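Side-chain contacts in BamaA.19900.a (Balamuthia mandrillaris, PDB 6VZZ), which probably catalyses, as a glucokinase of the actin-like ATPase clan, the ATP-dependent phosphorylation of glucose to glucose 6-phosphate: residues L135-P138 with T139-F143; A232-A235 with E236-L240; N343-L346 with E347-E351. All coordinates share one frame; numbering follows the deposited sequence.

Contact 1 (L135-P138 with T139-F143); sequences LFPP and TKTHF
A first torsion of -66° in Thr141 sets its hydroxyl OG1 beside the residue's own backbone N and anti to its carbonyl carbon, which swings the oxygen over the peptide carbonyl of Pro137. The same torsion carries the methyl CG2 to Phe136, 4.2 Å from CB of that residue. The hydroxyl donates to the Pro137 carbonyl, with Thr141 OG1 and Pro137 O 2.7 Å apart. A second donor comes from the backbone, Lys140 N lying 2.9 Å from Pro137 O, and this is the closing bond of a type I beta turn from Pro137 to Lys140. Neither donor lies in the carbonyl plane: the amide stands 56° out of it and the hydroxyl 43°, on opposite faces, so that one oxygen is gripped from both sides. This is a worked example of a turn reinforced by a side chain just beyond its end. Pro138 occupies the second position of the turn, where the restricted phi of proline suits the type I geometry. Further van der Waals contacts surround the bonds. Pro137 crosses both Lys140 and Thr141 at about a right angle, its CG 3.7 Å from Lys140 CB and its CD 3.5 Å from Thr141 OG1. The lysine chain then bends at its third torsion and leads away from the turn, NZ making a weak hydrogen bond with Ser95 O. Beyond the turn the chain enters strand 141-145, an outermost strand, within this chain, of the five-stranded sheet, which pairs in parallel with strand 96-101 through backbone bonds that include His142 with Ala97 and Leu99. On the other arm, Phe136 packs against Val39 and Val41 of strand 37-43 and meets Phe79 of helix 72-90 edge-to-face, while Leu135 lies against Val82 and Ile86 of that helix.

Contact 2 (A232-A235 with E236-L240); sequences AAYA and EETRL
Glu237 folds back on Ala233, one helical turn earlier. Its CB lies 3.2 Å from Ala233 O, and CG stays beside the same oxygen because the first torsion (-80°) keeps it next to the backbone N. The chain then runs out extended, CD passing the carbonyl before OE1 comes within 4.1 Å of Ala233 CB. At the tip, OE1 forms salt bridges with Lys314 and Arg318 of helix 303-327, tying the two helices together. The setting is the first turn of helix 234-249, with Ala233 as its N-cap. Alanine has no side-chain acceptor for the first amides, and a water does part of that work: it accepts from Glu236 N at 2.8 Å and donates to Ala232 O. The carboxylates of Glu237 and of Glu236, whose OE2 is salt-bridged to Lys307, would also be expected to suit the helix dipole at this end. Thr238 illustrates a second theme, its hydroxyl returning to the carbonyl one turn earlier: OG1 donates to Tyr234 O at 2.8 Å, while Thr238 N reaches that oxygen from the opposite face of the carbonyl plane. The hydroxyl also sits 4.3 Å above the centre of the Tyr234 ring, whose OH bonds to Glu242 of the second subunit.

Contact 3 (N343-L346 with E347-E351); sequences NLFL and EQNLE
Glu347 begins the series by laying CB and CG alongside the carbonyl of Asn343, with CG 3.7 Å from Asn343 O, and its backbone N bonds to that oxygen. Gln348 does much the same one residue on. Its CG rests beside Leu344 O, and the extended chain brings NE2 to 3.9 Å from Leu344 CG, the two side chains crossing obliquely; NE2 is itself bonded to Thr297 O. At Asn349 the backbone leaves helical geometry, and its N makes two weak hydrogen bonds, to Phe345 O and Leu346 O. A first torsion of -62° sends its side chain back, however, so that ND2 donates to Phe345 O at 3.0 Å, that oxygen lying close to the amide plane. The same nitrogen stands 3.2 Å above one face of the Phe345 ring, offset toward the rim, with ring and amide planes 36° apart. The other end of the amide, OD1, is held by His306 of helix 303-327. Leu350 opens helix 350-357, its CD1 4.4 Å from Leu346 CD2. Chemically, the break between the two short helices illustrates compensation: where main-chain bonding weakens, a side-chain amide supplies a straighter donor to the same carbonyl, and the OD1 bond to His306 should help to fix its rotation.

In the fold
Along the chain the contacts come in series, and they divide between the two lobes expected of a kinase in the actin-like clan. Contact 1 belongs to the lobe built on the five-stranded sheet, at the entry to strand 141-145, which leads into Asn145 and Asp146 of the glucose pocket. Contacts 2 and 3 lie on the opposite side of the chain's centre, their centres 49 and 42 Å from that of contact 1. They are 22 Å apart, centre to centre, and do not touch, yet both pack on helix 303-327. Contact 1 is thus probably tied to the shape of the sugar site, whereas contacts 2 and 3 join helices of the other lobe, contact 2 at the dimer interface and contact 3 beside strand 167-171.

Contact 1 (L135-P138 with T139-F143)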
ATOM      1  N   LEU A 135      21.974 -27.814  -5.805  1.00 41.76           N
ATOM      2  CA  LEU A 135      21.415 -27.017  -4.723  1.00 41.49           C
ATOM      3  C   LEU A 135      20.027 -26.497  -5.033  1.00 38.19           C
ATOM      4  O   LEU A 135      19.323 -26.069  -4.113  1.00 37.61           O
ATOM      5  CB  LEU A 135      22.311 -25.817  -4.389  1.00 39.26           C
ATOM      6  CG  LEU A 135      23.677 -26.067  -3.760  1.00 41.32           C
ATOM      7  CD1 LEU A 135      24.316 -24.748  -3.361  1.00 40.80           C
ATOM      8  CD2 LEU A 135      23.566 -26.989  -2.563  1.00 43.06           C
ATOM      9  N   PHE A 136      19.619 -26.518  -6.295  1.00 41.42           N
ATOM     10  CA  PHE A 136      18.379 -25.877  -6.732  1.00 40.60           C
ATOM     11  C   PHE A 136      17.599 -26.872  -7.575  1.00 39.79           C
ATOM     12  O   PHE A 136      17.599 -26.790  -8.808  1.00 43.41           O
ATOM     13  CB  PHE A 136      18.677 -24.581  -7.487  1.00 38.00           C
ATOM     14  CG  PHE A 136      19.528 -23.628  -6.704  1.00 39.80           C
ATOM     15  CD1 PHE A 136      18.964 -22.808  -5.730  1.00 38.75           C
ATOM     16  CD2 PHE A 136      20.902 -23.576  -6.906  1.00 39.97           C
ATOM     17  CE1 PHE A 136      19.754 -21.942  -4.984  1.00 36.85           C
ATOM     18  CE2 PHE A 136      21.692 -22.707  -6.166  1.00 38.60           C
ATOM     19  CZ  PHE A 136      21.120 -21.893  -5.205  1.00 36.24           C
ATOM     20  N   PRO A 137      16.917 -27.822  -6.936  1.00 42.65           N
ATOM     21  CA  PRO A 137      16.144 -28.827  -7.680  1.00 42.27           C
ATOM     22  C   PRO A 137      15.142 -28.159  -8.601  1.00 42.26           C
ATOM     23  O   PRO A 137      14.383 -27.279  -8.166  1.00 42.12           O
ATOM     24  CB  PRO A 137      15.440 -29.625  -6.574  1.00 41.06           C
ATOM     25  CG  PRO A 137      15.435 -28.707  -5.385  1.00 42.33           C
ATOM     26  CD  PRO A 137      16.690 -27.909  -5.482  1.00 40.69           C
ATOM     27  N   PRO A 138      15.133 -28.534  -9.884  1.00 42.16           N
ATOM     28  CA  PRO A 138      14.344 -27.784 -10.880  1.00 44.41           C
ATOM     29  C   PRO A 138      12.867 -27.625 -10.553  1.00 47.51           C
ATOM     30  O   PRO A 138      12.295 -26.550 -10.791  1.00 47.61           O
ATOM     31  CB  PRO A 138      14.561 -28.609 -12.154  1.00 40.70           C
ATOM     32  CG  PRO A 138      15.936 -29.141 -11.994  1.00 40.88           C
ATOM     33  CD  PRO A 138      16.063 -29.477 -10.525  1.00 44.52           C
ATOM     34  N   THR A 139      12.225 -28.650 -10.007  1.00 43.66           N
ATOM     35  CA  THR A 139      10.809 -28.544  -9.700  1.00 44.75           C
ATOM     36  C   THR A 139      10.538 -28.063  -8.277  1.00 47.65           C
ATOM     37  O   THR A 139       9.374 -27.877  -7.916  1.00 48.46           O
ATOM     38  CB  THR A 139      10.129 -29.895  -9.942  1.00 48.03           C
ATOM     39  OG1 THR A 139      10.887 -30.930  -9.308  1.00 50.04           O
ATOM     40  CG2 THR A 139      10.058 -30.189 -11.442  1.00 45.29           C
ATOM     41  N   LYS A 140      11.572 -27.837  -7.469  1.00 46.43           N
ATOM     42  CA  LYS A 140      11.397 -27.509  -6.057  1.00 44.90           C
ATOM     43  C   LYS A 140      12.247 -26.301  -5.660  1.00 41.36           C
ATOM     44  O   LYS A 140      12.810 -26.251  -4.561  1.00 40.67           O
ATOM     45  CB  LYS A 140      11.716 -28.725  -5.185  1.00 45.11           C
ATOM     46  CG  LYS A 140      10.817 -29.933  -5.465  1.00 47.39           C
ATOM     47  CD  LYS A 140      11.119 -31.126  -4.557  1.00 59.31           C
ATOM     48  CE  LYS A 140      12.255 -32.012  -5.093  1.00 59.58           C
ATOM     49  NZ  LYS A 140      12.666 -33.074  -4.114  1.00 57.92           N
ATOM     50  N   THR A 141      12.332 -25.302  -6.542  1.00 41.41           N
ATOM     51  CA  THR A 141      13.083 -24.071  -6.315  1.00 43.07           C
ATOM     52  C   THR A 141      12.173 -22.870  -6.542  1.00 43.68           C
ATOM     53  O   THR A 141      11.513 -22.779  -7.582  1.00 45.43           O
ATOM     54  CB  THR A 141      14.296 -23.986  -7.248  1.00 41.09           C
ATOM     55  OG1 THR A 141      15.234 -25.014  -6.916  1.00 39.11           O
ATOM     56  CG2 THR A 141      14.976 -22.629  -7.136  1.00 38.31           C
ATOM     57  N   HIS A 142      12.150 -21.936  -5.589  1.00 41.82           N
ATOM     58  CA  HIS A 142      11.226 -20.809  -5.658  1.00 41.60           C
ATOM     59  C   HIS A 142      11.945 -19.498  -5.419  1.00 37.94           C
ATOM     60  O   HIS A 142      12.882 -19.427  -4.622  1.00 38.45           O
ATOM     61  CB  HIS A 142      10.083 -20.970  -4.650  1.00 41.84           C
ATOM     62  CG  HIS A 142       9.330 -22.244  -4.832  1.00 47.64           C
ATOM     63  ND1 HIS A 142       8.530 -22.476  -5.932  1.00 52.65           N
ATOM     64  CD2 HIS A 142       9.311 -23.383  -4.100  1.00 47.85           C
ATOM     65  CE1 HIS A 142       8.030 -23.697  -5.857  1.00 54.78           C
ATOM     66  NE2 HIS A 142       8.487 -24.268  -4.755  1.00 55.60           N
ATOM     67  N   PHE A 143      11.501 -18.467  -6.124  1.00 39.34           N
ATOM     68  CA  PHE A 143      11.943 -17.098  -5.903  1.00 38.42           C
ATOM     69  C   PHE A 143      10.918 -16.381  -5.043  1.00 39.79           C
ATOM     70  O   PHE A 143       9.712 -16.460  -5.310  1.00 43.88           O
ATOM     71  CB  PHE A 143      12.096 -16.348  -7.224  1.00 40.67           C
ATOM     72  CG  PHE A 143      13.398 -16.593  -7.931  1.00 40.85           C
ATOM     73  CD1 PHE A 143      14.597 -16.533  -7.247  1.00 40.59           C
ATOM     74  CD2 PHE A 143      13.415 -16.859  -9.294  1.00 42.66           C
ATOM     75  CE1 PHE A 143      15.794 -16.733  -7.906  1.00 42.53           C
ATOM     76  CE2 PHE A 143      14.600 -17.067  -9.960  1.00 42.99           C
ATOM     77  CZ  PHE A 143      15.795 -17.004  -9.267  1.00 44.17           C
TER

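Contact 2 (A232-A235 with E236-L240)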
ATOM      1  N   ALA A 232      10.052  24.323   9.714  1.00 48.82           N
ATOM      2  CA  ALA A 232      11.352  24.988   9.682  1.00 50.85           C
ATOM      3  C   ALA A 232      12.321  24.326   8.717  1.00 52.03           C
ATOM      4  O   ALA A 232      13.326  24.942   8.342  1.00 51.79           O
ATOM      5  CB  ALA A 232      11.976  25.013  11.074  1.00 52.17           C
ATOM      6  N   ALA A 233      12.057  23.083   8.317  1.00 48.25           N
ATOM      7  CA  ALA A 233      12.929  22.360   7.407  1.00 51.83           C
ATOM      8  C   ALA A 233      12.487  22.478   5.951  1.00 50.52           C
ATOM      9  O   ALA A 233      13.055  21.802   5.088  1.00 50.82           O
ATOM     10  CB  ALA A 233      13.006  20.885   7.816  1.00 48.74           C
ATOM     11  N   TYR A 234      11.500  23.329   5.661  1.00 46.72           N
ATOM     12  CA  TYR A 234      10.880  23.334   4.340  1.00 47.14           C
ATOM     13  C   TYR A 234      11.843  23.837   3.269  1.00 51.98           C
ATOM     14  O   TYR A 234      11.964  23.234   2.194  1.00 52.35           O
ATOM     15  CB  TYR A 234       9.609  24.180   4.377  1.00 46.35           C
ATOM     16  CG  TYR A 234       8.884  24.303   3.050  1.00 52.44           C
ATOM     17  CD1 TYR A 234       8.278  23.199   2.464  1.00 48.30           C
ATOM     18  CD2 TYR A 234       8.786  25.531   2.393  1.00 51.69           C
ATOM     19  CE1 TYR A 234       7.600  23.305   1.267  1.00 43.41           C
ATOM     20  CE2 TYR A 234       8.106  25.645   1.185  1.00 51.18           C
ATOM     21  CZ  TYR A 234       7.514  24.517   0.634  1.00 51.84           C
ATOM     22  OH  TYR A 234       6.831  24.594  -0.558  1.00 56.02           O
ATOM     23  N   ALA A 235      12.537  24.944   3.541  1.00 52.32           N
ATOM     24  CA  ALA A 235      13.466  25.495   2.561  1.00 53.02           C
ATOM     25  C   ALA A 235      14.635  24.551   2.311  1.00 53.57           C
ATOM     26  O   ALA A 235      15.054  24.364   1.161  1.00 54.19           O
ATOM     27  CB  ALA A 235      13.972  26.857   3.024  1.00 54.19           C
ATOM     28  N   GLU A 236      15.179  23.949   3.373  1.00 51.15           N
ATOM     29  CA  GLU A 236      16.361  23.114   3.205  1.00 53.40           C
ATOM     30  C   GLU A 236      16.012  21.752   2.619  1.00 53.36           C
ATOM     31  O   GLU A 236      16.820  21.185   1.873  1.00 52.38           O
ATOM     32  CB  GLU A 236      17.111  22.954   4.536  1.00 53.77           C
ATOM     33  CG  GLU A 236      16.487  21.985   5.535  1.00 56.54           C
ATOM     34  CD  GLU A 236      17.480  21.489   6.594  1.00 68.68           C
ATOM     35  OE1 GLU A 236      18.602  22.054   6.697  1.00 67.63           O
ATOM     36  OE2 GLU A 236      17.129  20.525   7.320  1.00 69.71           O
ATOM     37  N   GLU A 237      14.826  21.214   2.928  1.00 52.11           N
ATOM     38  CA  GLU A 237      14.408  19.966   2.296  1.00 50.53           C
ATOM     39  C   GLU A 237      14.230  20.156   0.801  1.00 49.61           C
ATOM     40  O   GLU A 237      14.594  19.283   0.006  1.00 52.69           O
ATOM     41  CB  GLU A 237      13.112  19.448   2.917  1.00 47.34           C
ATOM     42  CG  GLU A 237      13.288  18.713   4.225  1.00 48.48           C
ATOM     43  CD  GLU A 237      12.056  17.910   4.595  1.00 49.63           C
ATOM     44  OE1 GLU A 237      11.941  17.494   5.769  1.00 47.67           O
ATOM     45  OE2 GLU A 237      11.202  17.698   3.705  1.00 50.67           O
ATOM     46  N   THR A 238      13.673  21.299   0.402  1.00 51.00           N
ATOM     47  CA  THR A 238      13.530  21.599  -1.018  1.00 53.70           C
ATOM     48  C   THR A 238      14.884  21.624  -1.716  1.00 54.23           C
ATOM     49  O   THR A 238      15.019  21.111  -2.834  1.00 55.31           O
ATOM     50  CB  THR A 238      12.802  22.933  -1.196  1.00 49.94           C
ATOM     51  OG1 THR A 238      11.547  22.875  -0.501  1.00 49.18           O
ATOM     52  CG2 THR A 238      12.549  23.202  -2.662  1.00 47.12           C
ATOM     53  N   ARG A 239      15.903  22.200  -1.070  1.00 52.62           N
ATOM     54  CA  ARG A 239      17.234  22.194  -1.669  1.00 53.04           C
ATOM     55  C   ARG A 239      17.779  20.773  -1.780  1.00 54.40           C
ATOM     56  O   ARG A 239      18.344  20.400  -2.815  1.00 53.11           O
ATOM     57  CB  ARG A 239      18.185  23.082  -0.865  1.00 54.71           C
ATOM     58  CG  ARG A 239      17.833  24.576  -0.886  1.00 54.37           C
ATOM     59  CD  ARG A 239      19.014  25.459  -0.481  1.00 57.28           C
ATOM     60  NE  ARG A 239      19.583  25.086   0.813  1.00 57.28           N
ATOM     61  CZ  ARG A 239      19.124  25.507   1.994  1.00 60.42           C
ATOM     62  NH1 ARG A 239      18.079  26.329   2.062  1.00 57.78           N
ATOM     63  NH2 ARG A 239      19.710  25.108   3.116  1.00 57.59           N
ATOM     64  N   LEU A 240      17.596  19.960  -0.735  1.00 52.15           N
ATOM     65  CA  LEU A 240      18.101  18.590  -0.764  1.00 51.61           C
ATOM     66  C   LEU A 240      17.418  17.771  -1.851  1.00 51.29           C
ATOM     67  O   LEU A 240      18.081  17.033  -2.590  1.00 50.58           O
ATOM     68  CB  LEU A 240      17.913  17.929   0.602  1.00 50.65           C
ATOM     69  CG  LEU A 240      18.046  16.402   0.628  1.00 50.44           C
ATOM     70  CD1 LEU A 240      19.460  15.952   0.258  1.00 49.53           C
ATOM     71  CD2 LEU A 240      17.650  15.872   1.983  1.00 46.64           C
TER
HETATM   72  O   HOH W   1      15.017  25.089   5.928  1.00 51.51           O

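Contact 3 (N343-L346 with E347-E351)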
ATOM      1  N   ASN A 343      20.245   1.628  15.837  1.00 44.43           N
ATOM      2  CA  ASN A 343      19.241   1.871  16.870  1.00 45.26           C
ATOM      3  C   ASN A 343      19.715   2.893  17.891  1.00 47.01           C
ATOM      4  O   ASN A 343      18.894   3.621  18.455  1.00 46.72           O
ATOM      5  CB  ASN A 343      18.871   0.573  17.582  1.00 44.55           C
ATOM      6  CG  ASN A 343      18.117  -0.379  16.695  1.00 46.85           C
ATOM      7  OD1 ASN A 343      17.282   0.031  15.883  1.00 42.19           O
ATOM      8  ND2 ASN A 343      18.410  -1.666  16.836  1.00 48.66           N
ATOM      9  N   LEU A 344      21.024   2.952  18.158  1.00 48.43           N
ATOM     10  CA  LEU A 344      21.532   3.955  19.085  1.00 42.76           C
ATOM     11  C   LEU A 344      21.276   5.352  18.548  1.00 47.44           C
ATOM     12  O   LEU A 344      20.767   6.219  19.268  1.00 46.65           O
ATOM     13  CB  LEU A 344      23.019   3.742  19.345  1.00 44.44           C
ATOM     14  CG  LEU A 344      23.717   4.883  20.091  1.00 50.85           C
ATOM     15  CD1 LEU A 344      23.250   4.995  21.540  1.00 47.63           C
ATOM     16  CD2 LEU A 344      25.235   4.742  20.016  1.00 48.31           C
ATOM     17  N   PHE A 345      21.603   5.586  17.271  1.00 46.92           N
ATOM     18  CA  PHE A 345      21.297   6.881  16.673  1.00 46.39           C
ATOM     19  C   PHE A 345      19.816   7.193  16.798  1.00 47.61           C
ATOM     20  O   PHE A 345      19.432   8.330  17.100  1.00 51.06           O
ATOM     21  CB  PHE A 345      21.707   6.924  15.202  1.00 45.02           C
ATOM     22  CG  PHE A 345      21.337   8.210  14.526  1.00 47.91           C
ATOM     23  CD1 PHE A 345      22.200   9.297  14.557  1.00 49.16           C
ATOM     24  CD2 PHE A 345      20.110   8.354  13.895  1.00 46.43           C
ATOM     25  CE1 PHE A 345      21.854  10.501  13.959  1.00 49.71           C
ATOM     26  CE2 PHE A 345      19.755   9.561  13.298  1.00 47.76           C
ATOM     27  CZ  PHE A 345      20.628  10.633  13.332  1.00 49.69           C
ATOM     28  N   LEU A 346      18.976   6.183  16.584  1.00 44.76           N
ATOM     29  CA  LEU A 346      17.533   6.365  16.637  1.00 44.64           C
ATOM     30  C   LEU A 346      17.081   6.836  18.022  1.00 47.70           C
ATOM     31  O   LEU A 346      16.254   7.750  18.139  1.00 45.79           O
ATOM     32  CB  LEU A 346      16.880   5.045  16.247  1.00 45.17           C
ATOM     33  CG  LEU A 346      15.537   4.945  15.551  1.00 48.12           C
ATOM     34  CD1 LEU A 346      15.367   3.524  15.027  1.00 44.46           C
ATOM     35  CD2 LEU A 346      14.432   5.285  16.539  1.00 48.24           C
ATOM     36  N   GLU A 347      17.637   6.249  19.082  1.00 46.99           N
ATOM     37  CA  GLU A 347      17.266   6.662  20.433  1.00 47.33           C
ATOM     38  C   GLU A 347      17.864   8.012  20.812  1.00 47.69           C
ATOM     39  O   GLU A 347      17.255   8.754  21.595  1.00 46.31           O
ATOM     40  CB  GLU A 347      17.687   5.600  21.448  1.00 47.41           C
ATOM     41  CG  GLU A 347      16.795   4.366  21.440  1.00 49.14           C
ATOM     42  CD  GLU A 347      15.403   4.638  21.997  1.00 48.70           C
ATOM     43  OE1 GLU A 347      15.166   5.745  22.522  1.00 47.10           O
ATOM     44  OE2 GLU A 347      14.544   3.738  21.915  1.00 47.09           O
ATOM     45  N   GLN A 348      19.046   8.352  20.289  1.00 45.26           N
ATOM     46  CA  GLN A 348      19.595   9.673  20.584  1.00 49.29           C
ATOM     47  C   GLN A 348      18.746  10.780  19.978  1.00 48.69           C
ATOM     48  O   GLN A 348      18.750  11.906  20.483  1.00 50.09           O
ATOM     49  CB  GLN A 348      21.025   9.805  20.072  1.00 47.69           C
ATOM     50  CG  GLN A 348      22.013   8.846  20.668  1.00 48.47           C
ATOM     51  CD  GLN A 348      23.338   8.872  19.928  1.00 55.64           C
ATOM     52  OE1 GLN A 348      23.389   9.089  18.710  1.00 54.51           O
ATOM     53  NE2 GLN A 348      24.424   8.667  20.663  1.00 54.54           N
ATOM     54  N   ASN A 349      18.013  10.485  18.909  1.00 49.36           N
ATOM     55  CA  ASN A 349      17.258  11.487  18.169  1.00 48.83           C
ATOM     56  C   ASN A 349      15.773  11.152  18.138  1.00 50.93           C
ATOM     57  O   ASN A 349      15.082  11.392  17.145  1.00 52.43           O
ATOM     58  CB  ASN A 349      17.823  11.633  16.763  1.00 47.38           C
ATOM     59  CG  ASN A 349      19.263  12.103  16.776  1.00 50.86           C
ATOM     60  OD1 ASN A 349      19.531  13.295  16.920  1.00 54.15           O
ATOM     61  ND2 ASN A 349      20.197  11.168  16.660  1.00 49.15           N
ATOM     62  N   LEU A 350      15.262  10.626  19.253  1.00 48.82           N
ATOM     63  CA  LEU A 350      13.908  10.089  19.281  1.00 47.38           C
ATOM     64  C   LEU A 350      12.866  11.173  19.023  1.00 49.24           C
ATOM     65  O   LEU A 350      11.944  10.972  18.224  1.00 48.02           O
ATOM     66  CB  LEU A 350      13.653   9.406  20.622  1.00 50.68           C
ATOM     67  CG  LEU A 350      12.350   8.616  20.721  1.00 48.98           C
ATOM     68  CD1 LEU A 350      12.420   7.351  19.879  1.00 41.65           C
ATOM     69  CD2 LEU A 350      12.046   8.299  22.174  1.00 46.80           C
ATOM     70  N   GLU A 351      12.984  12.325  19.705  1.00 48.07           N
ATOM     71  CA  GLU A 351      12.005  13.399  19.527  1.00 47.45           C
ATOM     72  C   GLU A 351      11.952  13.863  18.078  1.00 49.32           C
ATOM     73  O   GLU A 351      10.869  14.098  17.530  1.00 50.91           O
ATOM     74  CB  GLU A 351      12.322  14.596  20.425  1.00 49.04           C
ATOM     75  CG  GLU A 351      12.716  14.277  21.855  1.00 51.72           C
ATOM     76  CD  GLU A 351      14.227  14.111  22.041  1.00 56.54           C
ATOM     77  OE1 GLU A 351      14.951  13.810  21.054  1.00 55.65           O
ATOM     78  OE2 GLU A 351      14.687  14.287  23.190  1.00 58.69           O
TER